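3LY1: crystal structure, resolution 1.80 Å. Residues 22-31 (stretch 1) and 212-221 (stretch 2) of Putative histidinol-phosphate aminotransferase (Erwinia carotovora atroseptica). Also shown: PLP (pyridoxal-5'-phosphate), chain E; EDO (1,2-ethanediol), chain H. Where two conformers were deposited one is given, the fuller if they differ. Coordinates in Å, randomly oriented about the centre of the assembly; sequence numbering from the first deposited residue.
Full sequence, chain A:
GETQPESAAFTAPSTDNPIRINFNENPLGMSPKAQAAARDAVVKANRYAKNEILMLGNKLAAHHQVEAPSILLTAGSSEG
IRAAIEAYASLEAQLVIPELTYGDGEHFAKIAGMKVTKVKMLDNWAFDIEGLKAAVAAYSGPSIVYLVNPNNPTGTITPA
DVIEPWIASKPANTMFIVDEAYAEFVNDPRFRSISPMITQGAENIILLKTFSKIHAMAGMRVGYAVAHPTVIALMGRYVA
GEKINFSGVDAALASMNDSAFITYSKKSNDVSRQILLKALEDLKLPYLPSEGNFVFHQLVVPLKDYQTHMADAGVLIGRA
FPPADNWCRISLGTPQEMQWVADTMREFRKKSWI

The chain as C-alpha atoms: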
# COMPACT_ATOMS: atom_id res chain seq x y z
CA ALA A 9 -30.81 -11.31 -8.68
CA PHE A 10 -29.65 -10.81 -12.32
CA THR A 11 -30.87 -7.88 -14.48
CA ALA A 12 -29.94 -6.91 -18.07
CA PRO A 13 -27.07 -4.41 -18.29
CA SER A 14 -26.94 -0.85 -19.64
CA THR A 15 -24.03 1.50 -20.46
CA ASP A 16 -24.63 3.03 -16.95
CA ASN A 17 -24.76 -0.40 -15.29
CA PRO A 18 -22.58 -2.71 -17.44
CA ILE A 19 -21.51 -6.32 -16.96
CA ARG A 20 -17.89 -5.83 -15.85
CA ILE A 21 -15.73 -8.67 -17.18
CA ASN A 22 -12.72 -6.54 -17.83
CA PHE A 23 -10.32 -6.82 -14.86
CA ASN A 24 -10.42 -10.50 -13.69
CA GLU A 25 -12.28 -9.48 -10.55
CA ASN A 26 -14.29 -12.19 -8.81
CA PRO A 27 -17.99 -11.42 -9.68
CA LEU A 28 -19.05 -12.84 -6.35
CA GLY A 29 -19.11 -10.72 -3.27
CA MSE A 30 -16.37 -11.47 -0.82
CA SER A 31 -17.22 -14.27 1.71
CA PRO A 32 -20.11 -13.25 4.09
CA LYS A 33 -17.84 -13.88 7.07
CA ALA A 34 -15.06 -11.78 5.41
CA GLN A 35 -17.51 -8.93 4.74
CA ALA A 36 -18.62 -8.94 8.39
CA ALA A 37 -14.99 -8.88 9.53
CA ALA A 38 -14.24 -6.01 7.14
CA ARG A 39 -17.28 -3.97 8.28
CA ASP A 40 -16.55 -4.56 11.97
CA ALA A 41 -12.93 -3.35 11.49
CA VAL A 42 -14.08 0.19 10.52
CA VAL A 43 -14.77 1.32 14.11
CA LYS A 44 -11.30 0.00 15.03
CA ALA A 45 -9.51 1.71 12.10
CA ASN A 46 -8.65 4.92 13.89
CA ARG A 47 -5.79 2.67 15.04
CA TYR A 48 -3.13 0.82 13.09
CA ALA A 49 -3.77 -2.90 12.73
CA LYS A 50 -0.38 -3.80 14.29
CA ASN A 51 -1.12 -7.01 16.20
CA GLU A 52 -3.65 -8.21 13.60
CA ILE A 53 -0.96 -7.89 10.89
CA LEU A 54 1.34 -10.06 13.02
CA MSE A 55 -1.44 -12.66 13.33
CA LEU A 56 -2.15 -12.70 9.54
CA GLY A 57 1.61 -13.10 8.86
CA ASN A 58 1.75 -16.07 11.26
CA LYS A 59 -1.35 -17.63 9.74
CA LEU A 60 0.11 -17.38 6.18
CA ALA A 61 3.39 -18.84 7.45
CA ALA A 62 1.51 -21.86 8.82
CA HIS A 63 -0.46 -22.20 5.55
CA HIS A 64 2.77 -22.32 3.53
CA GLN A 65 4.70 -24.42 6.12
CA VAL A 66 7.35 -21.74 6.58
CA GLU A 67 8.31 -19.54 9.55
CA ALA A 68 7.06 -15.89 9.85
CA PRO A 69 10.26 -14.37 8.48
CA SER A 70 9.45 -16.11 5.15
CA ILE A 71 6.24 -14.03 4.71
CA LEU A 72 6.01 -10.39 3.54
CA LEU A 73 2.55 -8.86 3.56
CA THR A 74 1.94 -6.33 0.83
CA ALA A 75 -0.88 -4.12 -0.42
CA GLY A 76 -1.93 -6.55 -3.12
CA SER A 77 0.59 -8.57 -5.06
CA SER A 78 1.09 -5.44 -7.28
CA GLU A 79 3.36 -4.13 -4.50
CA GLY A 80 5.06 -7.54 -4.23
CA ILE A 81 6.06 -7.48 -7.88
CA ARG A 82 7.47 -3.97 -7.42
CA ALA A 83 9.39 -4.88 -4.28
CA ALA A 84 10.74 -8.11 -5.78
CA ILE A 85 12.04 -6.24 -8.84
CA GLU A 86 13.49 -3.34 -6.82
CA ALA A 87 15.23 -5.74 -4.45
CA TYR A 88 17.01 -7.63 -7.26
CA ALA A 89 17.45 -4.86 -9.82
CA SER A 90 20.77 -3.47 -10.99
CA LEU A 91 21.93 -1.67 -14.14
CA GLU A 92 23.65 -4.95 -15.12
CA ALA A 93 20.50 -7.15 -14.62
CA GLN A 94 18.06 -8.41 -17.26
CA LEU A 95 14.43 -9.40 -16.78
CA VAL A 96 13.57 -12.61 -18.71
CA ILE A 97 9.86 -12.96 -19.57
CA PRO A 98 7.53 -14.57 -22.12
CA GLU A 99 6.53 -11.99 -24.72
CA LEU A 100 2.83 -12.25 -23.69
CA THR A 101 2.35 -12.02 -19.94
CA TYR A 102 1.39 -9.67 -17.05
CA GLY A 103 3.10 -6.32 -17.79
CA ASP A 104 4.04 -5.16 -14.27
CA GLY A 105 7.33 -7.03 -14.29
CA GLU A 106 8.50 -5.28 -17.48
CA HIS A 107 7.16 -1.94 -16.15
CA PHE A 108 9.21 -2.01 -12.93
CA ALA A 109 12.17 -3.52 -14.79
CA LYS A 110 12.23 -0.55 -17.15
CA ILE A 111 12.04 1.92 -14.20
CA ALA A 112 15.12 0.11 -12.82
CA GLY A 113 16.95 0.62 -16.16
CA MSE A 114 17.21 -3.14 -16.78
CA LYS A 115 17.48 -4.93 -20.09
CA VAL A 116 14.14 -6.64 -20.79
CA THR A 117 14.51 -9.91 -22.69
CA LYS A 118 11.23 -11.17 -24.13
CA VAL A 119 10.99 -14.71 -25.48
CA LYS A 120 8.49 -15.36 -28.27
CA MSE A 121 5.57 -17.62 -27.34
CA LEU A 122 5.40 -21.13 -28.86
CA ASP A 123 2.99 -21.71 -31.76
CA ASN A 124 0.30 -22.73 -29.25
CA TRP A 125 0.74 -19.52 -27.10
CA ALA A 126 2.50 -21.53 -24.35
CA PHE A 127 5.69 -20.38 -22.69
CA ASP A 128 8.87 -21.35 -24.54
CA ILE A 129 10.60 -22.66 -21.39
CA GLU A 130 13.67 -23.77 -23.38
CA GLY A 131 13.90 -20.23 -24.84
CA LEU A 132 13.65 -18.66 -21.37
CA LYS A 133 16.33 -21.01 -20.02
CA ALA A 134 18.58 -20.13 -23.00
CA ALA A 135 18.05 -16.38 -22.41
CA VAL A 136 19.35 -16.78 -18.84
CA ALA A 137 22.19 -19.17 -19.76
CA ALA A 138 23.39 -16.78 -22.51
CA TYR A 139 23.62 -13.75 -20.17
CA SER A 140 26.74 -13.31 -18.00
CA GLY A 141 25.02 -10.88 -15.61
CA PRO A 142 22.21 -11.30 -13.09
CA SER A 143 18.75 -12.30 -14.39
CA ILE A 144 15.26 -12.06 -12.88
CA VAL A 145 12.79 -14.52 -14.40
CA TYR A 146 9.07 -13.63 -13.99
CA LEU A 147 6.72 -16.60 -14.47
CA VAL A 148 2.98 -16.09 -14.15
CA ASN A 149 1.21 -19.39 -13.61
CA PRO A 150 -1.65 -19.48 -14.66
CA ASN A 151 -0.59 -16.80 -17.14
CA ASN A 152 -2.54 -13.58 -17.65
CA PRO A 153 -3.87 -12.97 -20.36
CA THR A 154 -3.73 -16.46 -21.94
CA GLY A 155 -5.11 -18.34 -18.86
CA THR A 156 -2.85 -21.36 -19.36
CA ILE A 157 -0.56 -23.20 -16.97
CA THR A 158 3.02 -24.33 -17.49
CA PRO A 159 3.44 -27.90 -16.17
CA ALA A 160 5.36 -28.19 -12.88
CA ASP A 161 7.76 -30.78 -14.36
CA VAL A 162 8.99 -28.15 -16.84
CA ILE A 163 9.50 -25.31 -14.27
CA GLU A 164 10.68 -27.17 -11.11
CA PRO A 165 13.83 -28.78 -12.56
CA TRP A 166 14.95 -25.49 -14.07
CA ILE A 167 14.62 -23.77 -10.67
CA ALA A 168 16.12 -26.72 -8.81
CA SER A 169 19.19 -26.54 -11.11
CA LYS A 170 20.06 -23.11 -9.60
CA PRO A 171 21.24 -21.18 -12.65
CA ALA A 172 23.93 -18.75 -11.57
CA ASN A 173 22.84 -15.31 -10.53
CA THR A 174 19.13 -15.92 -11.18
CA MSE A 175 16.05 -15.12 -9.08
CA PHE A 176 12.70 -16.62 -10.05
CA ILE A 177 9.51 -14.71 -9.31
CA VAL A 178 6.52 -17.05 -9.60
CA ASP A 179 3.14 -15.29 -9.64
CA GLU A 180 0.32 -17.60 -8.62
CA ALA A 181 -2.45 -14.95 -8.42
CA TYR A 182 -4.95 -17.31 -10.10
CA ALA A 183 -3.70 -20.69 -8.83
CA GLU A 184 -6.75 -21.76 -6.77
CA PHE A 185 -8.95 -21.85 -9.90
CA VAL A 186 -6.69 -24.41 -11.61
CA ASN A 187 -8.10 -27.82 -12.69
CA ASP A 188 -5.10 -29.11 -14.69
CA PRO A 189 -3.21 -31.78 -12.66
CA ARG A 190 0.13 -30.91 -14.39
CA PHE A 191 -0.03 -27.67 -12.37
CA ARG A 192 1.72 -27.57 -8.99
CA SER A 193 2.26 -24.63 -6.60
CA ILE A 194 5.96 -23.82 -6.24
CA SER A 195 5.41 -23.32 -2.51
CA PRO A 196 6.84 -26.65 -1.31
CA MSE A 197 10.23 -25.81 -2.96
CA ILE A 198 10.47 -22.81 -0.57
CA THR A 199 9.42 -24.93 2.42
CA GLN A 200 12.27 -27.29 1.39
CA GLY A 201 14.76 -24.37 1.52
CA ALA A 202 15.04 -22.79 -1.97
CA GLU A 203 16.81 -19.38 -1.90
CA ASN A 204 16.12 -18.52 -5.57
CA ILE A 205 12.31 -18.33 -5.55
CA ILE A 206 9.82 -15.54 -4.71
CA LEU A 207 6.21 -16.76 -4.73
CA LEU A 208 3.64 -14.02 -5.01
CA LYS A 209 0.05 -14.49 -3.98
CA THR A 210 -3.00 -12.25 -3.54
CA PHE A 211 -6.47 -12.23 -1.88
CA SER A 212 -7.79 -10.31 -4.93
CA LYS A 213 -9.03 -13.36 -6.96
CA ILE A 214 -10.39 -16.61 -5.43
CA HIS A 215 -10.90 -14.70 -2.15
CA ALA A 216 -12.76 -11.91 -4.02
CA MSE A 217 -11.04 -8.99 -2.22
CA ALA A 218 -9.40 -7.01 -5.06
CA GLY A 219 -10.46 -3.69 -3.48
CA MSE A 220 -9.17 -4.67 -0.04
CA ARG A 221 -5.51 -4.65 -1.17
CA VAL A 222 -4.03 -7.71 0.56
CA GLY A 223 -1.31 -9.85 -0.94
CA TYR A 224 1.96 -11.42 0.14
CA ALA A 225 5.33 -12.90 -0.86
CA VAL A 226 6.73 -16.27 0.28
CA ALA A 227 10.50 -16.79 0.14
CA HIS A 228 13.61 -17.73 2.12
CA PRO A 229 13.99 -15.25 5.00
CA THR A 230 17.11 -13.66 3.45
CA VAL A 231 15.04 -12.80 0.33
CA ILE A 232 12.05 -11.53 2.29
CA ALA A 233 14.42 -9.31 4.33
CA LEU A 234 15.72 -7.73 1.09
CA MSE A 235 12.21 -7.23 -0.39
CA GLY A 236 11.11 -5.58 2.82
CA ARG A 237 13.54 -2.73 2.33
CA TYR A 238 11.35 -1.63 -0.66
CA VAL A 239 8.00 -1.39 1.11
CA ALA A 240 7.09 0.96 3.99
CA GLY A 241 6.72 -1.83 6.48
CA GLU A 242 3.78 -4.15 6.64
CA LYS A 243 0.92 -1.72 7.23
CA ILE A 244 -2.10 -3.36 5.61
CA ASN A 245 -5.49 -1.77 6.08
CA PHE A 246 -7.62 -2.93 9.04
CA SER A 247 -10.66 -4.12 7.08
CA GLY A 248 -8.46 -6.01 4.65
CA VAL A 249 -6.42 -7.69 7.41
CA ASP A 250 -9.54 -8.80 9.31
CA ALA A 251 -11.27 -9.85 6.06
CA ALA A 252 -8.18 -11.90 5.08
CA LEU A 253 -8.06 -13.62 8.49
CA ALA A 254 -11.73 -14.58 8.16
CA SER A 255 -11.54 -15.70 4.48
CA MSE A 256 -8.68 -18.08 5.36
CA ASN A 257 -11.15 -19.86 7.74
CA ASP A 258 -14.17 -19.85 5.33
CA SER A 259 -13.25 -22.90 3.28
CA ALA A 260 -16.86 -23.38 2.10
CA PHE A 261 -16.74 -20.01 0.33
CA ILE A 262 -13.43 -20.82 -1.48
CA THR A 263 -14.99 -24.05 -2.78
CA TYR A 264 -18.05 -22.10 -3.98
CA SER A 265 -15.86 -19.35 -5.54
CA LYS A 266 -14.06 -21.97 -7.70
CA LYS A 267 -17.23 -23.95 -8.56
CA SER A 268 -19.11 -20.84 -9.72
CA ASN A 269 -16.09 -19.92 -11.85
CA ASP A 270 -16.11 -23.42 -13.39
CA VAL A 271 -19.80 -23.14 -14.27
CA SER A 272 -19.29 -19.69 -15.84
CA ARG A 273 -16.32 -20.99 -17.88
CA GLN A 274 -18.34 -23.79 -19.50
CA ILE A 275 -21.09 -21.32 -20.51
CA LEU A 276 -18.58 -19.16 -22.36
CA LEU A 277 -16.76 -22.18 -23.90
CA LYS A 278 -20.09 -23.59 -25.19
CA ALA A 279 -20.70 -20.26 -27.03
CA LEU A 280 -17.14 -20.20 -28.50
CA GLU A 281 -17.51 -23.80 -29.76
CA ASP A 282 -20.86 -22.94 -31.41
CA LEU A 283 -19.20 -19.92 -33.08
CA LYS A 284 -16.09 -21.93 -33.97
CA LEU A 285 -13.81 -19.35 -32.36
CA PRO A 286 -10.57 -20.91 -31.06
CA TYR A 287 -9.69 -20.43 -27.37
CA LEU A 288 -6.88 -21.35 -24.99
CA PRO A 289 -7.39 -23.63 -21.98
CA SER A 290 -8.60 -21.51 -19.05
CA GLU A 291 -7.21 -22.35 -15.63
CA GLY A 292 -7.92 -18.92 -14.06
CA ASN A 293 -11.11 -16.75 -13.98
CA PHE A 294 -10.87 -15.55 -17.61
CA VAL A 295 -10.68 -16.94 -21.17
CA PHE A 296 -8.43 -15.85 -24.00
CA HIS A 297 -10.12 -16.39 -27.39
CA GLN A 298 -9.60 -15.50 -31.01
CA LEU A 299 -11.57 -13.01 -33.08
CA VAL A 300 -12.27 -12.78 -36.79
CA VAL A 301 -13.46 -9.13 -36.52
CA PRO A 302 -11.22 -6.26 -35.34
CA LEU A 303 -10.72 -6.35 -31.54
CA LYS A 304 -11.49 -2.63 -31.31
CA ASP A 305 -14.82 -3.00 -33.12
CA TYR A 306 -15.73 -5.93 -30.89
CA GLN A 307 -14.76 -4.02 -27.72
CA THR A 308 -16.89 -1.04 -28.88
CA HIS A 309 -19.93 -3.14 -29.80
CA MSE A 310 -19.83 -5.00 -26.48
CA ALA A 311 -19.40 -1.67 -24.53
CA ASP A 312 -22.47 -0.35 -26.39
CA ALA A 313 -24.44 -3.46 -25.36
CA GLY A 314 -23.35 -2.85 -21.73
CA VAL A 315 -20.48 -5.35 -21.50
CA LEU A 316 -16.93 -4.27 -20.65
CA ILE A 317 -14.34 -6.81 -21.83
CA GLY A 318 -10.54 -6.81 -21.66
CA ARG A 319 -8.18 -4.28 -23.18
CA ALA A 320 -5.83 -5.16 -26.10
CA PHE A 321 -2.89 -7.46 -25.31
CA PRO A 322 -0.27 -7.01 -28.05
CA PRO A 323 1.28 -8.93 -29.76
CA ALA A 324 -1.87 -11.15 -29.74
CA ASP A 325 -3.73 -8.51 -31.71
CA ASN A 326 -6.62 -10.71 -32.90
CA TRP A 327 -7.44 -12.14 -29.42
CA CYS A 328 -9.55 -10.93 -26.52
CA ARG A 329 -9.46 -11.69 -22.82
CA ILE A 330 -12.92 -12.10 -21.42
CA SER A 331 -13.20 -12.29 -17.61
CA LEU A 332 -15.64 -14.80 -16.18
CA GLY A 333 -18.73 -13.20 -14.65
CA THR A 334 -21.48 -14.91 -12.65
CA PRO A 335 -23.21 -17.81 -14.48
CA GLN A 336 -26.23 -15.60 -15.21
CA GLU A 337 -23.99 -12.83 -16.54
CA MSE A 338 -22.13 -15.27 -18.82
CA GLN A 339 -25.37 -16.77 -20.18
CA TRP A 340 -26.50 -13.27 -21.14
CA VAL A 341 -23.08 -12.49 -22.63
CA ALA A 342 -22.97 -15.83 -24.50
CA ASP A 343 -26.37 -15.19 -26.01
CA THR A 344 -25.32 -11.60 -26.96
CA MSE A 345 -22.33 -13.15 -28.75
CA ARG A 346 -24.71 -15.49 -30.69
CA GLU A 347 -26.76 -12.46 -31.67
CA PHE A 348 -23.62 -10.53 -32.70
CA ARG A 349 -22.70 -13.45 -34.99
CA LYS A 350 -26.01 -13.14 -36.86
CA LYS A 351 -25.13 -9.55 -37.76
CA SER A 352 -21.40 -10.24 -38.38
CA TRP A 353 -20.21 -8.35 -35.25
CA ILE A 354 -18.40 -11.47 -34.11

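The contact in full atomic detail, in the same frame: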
# COMPACT_ATOMS: atom_id res chain seq x y z
N ASN A 22 -13.87 -7.22 -17.26
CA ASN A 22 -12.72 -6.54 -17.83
C ASN A 22 -11.42 -6.63 -17.04
O ASN A 22 -10.35 -6.42 -17.61
CB ASN A 22 -13.05 -5.05 -18.13
CG ASN A 22 -13.69 -4.29 -16.95
OD1 ASN A 22 -14.15 -4.88 -15.94
ND2 ASN A 22 -13.77 -2.95 -17.12
N PHE A 23 -11.50 -6.92 -15.74
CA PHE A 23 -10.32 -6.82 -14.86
C PHE A 23 -10.07 -8.07 -13.99
O PHE A 23 -9.38 -7.99 -12.96
CB PHE A 23 -10.44 -5.57 -13.96
CG PHE A 23 -10.43 -4.26 -14.71
CD1 PHE A 23 -9.45 -3.98 -15.69
CD2 PHE A 23 -11.37 -3.27 -14.43
CE1 PHE A 23 -9.44 -2.74 -16.36
CE2 PHE A 23 -11.38 -2.05 -15.10
CZ PHE A 23 -10.43 -1.79 -16.07
N ASN A 24 -10.58 -9.23 -14.40
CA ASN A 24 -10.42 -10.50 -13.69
C ASN A 24 -10.82 -10.45 -12.22
O ASN A 24 -10.27 -11.18 -11.37
CB ASN A 24 -8.98 -11.05 -13.81
CG ASN A 24 -8.54 -11.30 -15.25
OD1 ASN A 24 -7.30 -11.35 -15.56
ND2 ASN A 24 -9.50 -11.45 -16.14
N GLU A 25 -11.75 -9.57 -11.90
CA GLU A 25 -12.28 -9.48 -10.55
C GLU A 25 -13.22 -10.65 -10.36
O GLU A 25 -13.85 -11.10 -11.32
CB GLU A 25 -13.00 -8.14 -10.32
CG GLU A 25 -12.07 -6.93 -10.63
CD GLU A 25 -12.81 -5.65 -11.01
OE1 GLU A 25 -13.78 -5.71 -11.81
OE2 GLU A 25 -12.39 -4.57 -10.53
N ASN A 26 -13.35 -11.14 -9.13
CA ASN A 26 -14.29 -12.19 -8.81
C ASN A 26 -15.65 -11.49 -8.80
O ASN A 26 -15.74 -10.42 -8.18
CB ASN A 26 -13.98 -12.75 -7.42
CG ASN A 26 -14.69 -14.05 -7.12
OD1 ASN A 26 -15.91 -14.20 -7.37
ND2 ASN A 26 -13.96 -14.99 -6.54
N PRO A 27 -16.66 -12.03 -9.53
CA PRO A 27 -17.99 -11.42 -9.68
C PRO A 27 -18.89 -11.69 -8.48
O PRO A 27 -19.97 -11.07 -8.35
CB PRO A 27 -18.56 -12.10 -10.93
CG PRO A 27 -17.96 -13.48 -10.88
CD PRO A 27 -16.54 -13.25 -10.37
N LEU A 28 -18.44 -12.59 -7.62
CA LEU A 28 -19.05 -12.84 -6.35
C LEU A 28 -18.63 -11.79 -5.34
O LEU A 28 -17.49 -11.32 -5.34
CB LEU A 28 -18.61 -14.21 -5.84
CG LEU A 28 -19.04 -15.40 -6.69
CD1 LEU A 28 -18.60 -16.69 -6.00
CD2 LEU A 28 -20.54 -15.35 -6.88
N GLY A 29 -19.54 -11.45 -4.44
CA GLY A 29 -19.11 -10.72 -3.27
C GLY A 29 -17.99 -11.52 -2.64
O GLY A 29 -17.87 -12.72 -2.87
N MSE A 30 -17.16 -10.84 -1.87
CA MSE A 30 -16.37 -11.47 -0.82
C MSE A 30 -17.21 -12.42 0.05
O MSE A 30 -18.42 -12.24 0.20
CB MSE A 30 -15.92 -10.30 0.06
CG MSE A 30 -14.76 -10.49 0.89
SE MSE A 30 -14.49 -8.79 1.86
CE MSE A 30 -14.41 -7.64 0.30
N SER A 31 -16.58 -13.43 0.66
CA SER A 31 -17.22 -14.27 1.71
C SER A 31 -18.08 -13.44 2.69
O SER A 31 -17.65 -12.37 3.12
CB SER A 31 -16.11 -14.97 2.51
OG SER A 31 -16.55 -15.50 3.75
N SER A 212 -6.99 -11.08 -3.99
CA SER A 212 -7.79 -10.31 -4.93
C SER A 212 -8.67 -11.20 -5.85
O SER A 212 -9.56 -10.69 -6.48
CB SER A 212 -6.91 -9.42 -5.80
OG SER A 212 -6.35 -8.35 -5.09
N LYS A 213 -8.41 -12.51 -5.92
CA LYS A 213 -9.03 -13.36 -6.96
C LYS A 213 -9.95 -14.42 -6.36
O LYS A 213 -11.11 -14.12 -6.12
CB LYS A 213 -7.98 -13.93 -7.91
CG LYS A 213 -6.97 -12.87 -8.47
CD LYS A 213 -7.60 -11.78 -9.33
CE LYS A 213 -6.60 -10.71 -9.75
NZ LYS A 213 -7.23 -9.66 -10.62
N ILE A 214 -9.48 -15.61 -6.02
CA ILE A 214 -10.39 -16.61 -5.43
C ILE A 214 -11.10 -16.02 -4.19
O ILE A 214 -12.31 -16.25 -4.00
CB ILE A 214 -9.70 -17.97 -5.10
CG1 ILE A 214 -10.73 -19.05 -4.76
CG2 ILE A 214 -8.73 -17.83 -3.98
CD1 ILE A 214 -11.05 -19.97 -5.89
N HIS A 215 -10.35 -15.26 -3.38
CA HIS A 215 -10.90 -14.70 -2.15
C HIS A 215 -11.77 -13.46 -2.41
O HIS A 215 -12.35 -12.93 -1.49
CB HIS A 215 -9.79 -14.36 -1.14
CG HIS A 215 -9.13 -15.56 -0.51
ND1 HIS A 215 -9.61 -16.14 0.64
CD2 HIS A 215 -8.04 -16.27 -0.87
CE1 HIS A 215 -8.83 -17.15 0.97
NE2 HIS A 215 -7.87 -17.26 0.07
N ALA A 216 -11.81 -12.98 -3.64
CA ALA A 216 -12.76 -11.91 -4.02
C ALA A 216 -12.56 -10.58 -3.28
O ALA A 216 -13.52 -9.88 -3.02
CB ALA A 216 -14.23 -12.41 -3.85
N MSE A 217 -11.32 -10.20 -3.01
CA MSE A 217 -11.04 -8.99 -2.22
C MSE A 217 -10.11 -8.01 -2.95
O MSE A 217 -9.31 -7.31 -2.29
CB MSE A 217 -10.42 -9.39 -0.88
CG MSE A 217 -11.26 -10.29 -0.03
SE MSE A 217 -10.34 -11.04 1.62
CE MSE A 217 -9.39 -9.63 1.95
N ALA A 218 -10.23 -7.91 -4.27
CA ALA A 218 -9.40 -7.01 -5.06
C ALA A 218 -9.33 -5.63 -4.41
O ALA A 218 -8.28 -5.12 -4.23
CB ALA A 218 -9.90 -6.90 -6.54
N GLY A 219 -10.47 -5.06 -4.01
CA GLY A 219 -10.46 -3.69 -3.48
C GLY A 219 -9.98 -3.56 -2.05
O GLY A 219 -9.93 -2.47 -1.53
N MSE A 220 -9.67 -4.67 -1.41
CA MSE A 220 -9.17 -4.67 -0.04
C MSE A 220 -7.64 -4.60 0.04
O MSE A 220 -7.10 -4.28 1.10
CB MSE A 220 -9.71 -5.87 0.71
CG MSE A 220 -11.18 -5.84 0.93
SE MSE A 220 -11.70 -4.76 2.53
CE MSE A 220 -11.98 -3.03 1.61
N ARG A 221 -6.95 -4.81 -1.09
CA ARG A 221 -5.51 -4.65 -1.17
C ARG A 221 -4.72 -5.48 -0.14
O ARG A 221 -4.04 -4.94 0.75
CB ARG A 221 -5.11 -3.15 -1.14
CG ARG A 221 -6.06 -2.23 -1.92
CD ARG A 221 -6.22 -2.63 -3.39
NE ARG A 221 -4.91 -2.75 -4.09
CZ ARG A 221 -4.51 -3.82 -4.77
NH1 ARG A 221 -5.31 -4.87 -4.90
NH2 ARG A 221 -3.32 -3.84 -5.35
N1 PLP E . -0.45 -10.79 -10.80
C2 PLP E . -1.30 -11.08 -11.85
C2A PLP E . -0.94 -12.20 -12.79
C3 PLP E . -2.44 -10.30 -12.02
O3 PLP E . -3.27 -10.57 -13.06
C4 PLP E . -2.71 -9.24 -11.12
C4A PLP E . -4.00 -8.46 -11.21
O4A PLP E . -4.29 -8.03 -12.32
C5 PLP E . -1.83 -8.96 -10.07
C6 PLP E . -0.69 -9.75 -9.95
C5A PLP E . -2.06 -7.82 -9.09
O4P PLP E . -3.26 -7.94 -8.31
P PLP E . -3.34 -7.36 -6.82
O1P PLP E . -2.48 -6.15 -6.65
O2P PLP E . -2.89 -8.53 -5.99
O3P PLP E . -4.83 -7.08 -6.69
C1 EDO H . -4.09 -16.87 0.47
O1 EDO H . -3.49 -17.39 -0.71
C2 EDO H . -4.11 -17.97 1.52
O2 EDO H . -5.23 -18.79 1.26
O HOH W 1 -6.82 -7.64 -12.60
O HOH W 2 -12.12 -10.02 -6.77
O HOH W 3 -13.60 -13.77 0.68

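The two stretches, at least 185 residues apart in sequence wherever they touch, form a compact loop-to-turn contact in which one asparagine side chain anchors a tight turn and an alanine methyl and selenomethionine side chains pack beside it. The turn is type I, running from Lys213 to Ala216 and closed by Ala216 N to Lys213 O at 2.8 Å. Asn26 points toward it, and its ND2 donates to the same carbonyl, Lys213 O, at 3.0 Å and 168°, a nearly straight bond. At the other end of the amide, OD1 accepts from Leu28 N at 3.0 Å, so the side chain ties the turn to the bend of its own loop.

Ala216 points its CB toward the first stretch, 3.6 Å from Asn26 CB and 3.8 Å from Met30 CA. Alongside, selenomethionine Met30, extended through chi1 and chi2 (both t), lays CG 3.6 Å from CG of Met217 and CE 3.8 Å from CG of Met220.

Water extends the polar contact, with one molecule accepting from Asn26 N (2.9 Å) and donating to Ser212 O (2.7 Å), and another linking Ser31 N (3.0 Å) to His215 O (2.6 Å). Lys213 NZ lies between loop and cofactor, weakly hydrogen-bonded to Asn24 O at 3.5 Å and, on the other side, 3.5 Å from PLP C4A, too far for a covalent link.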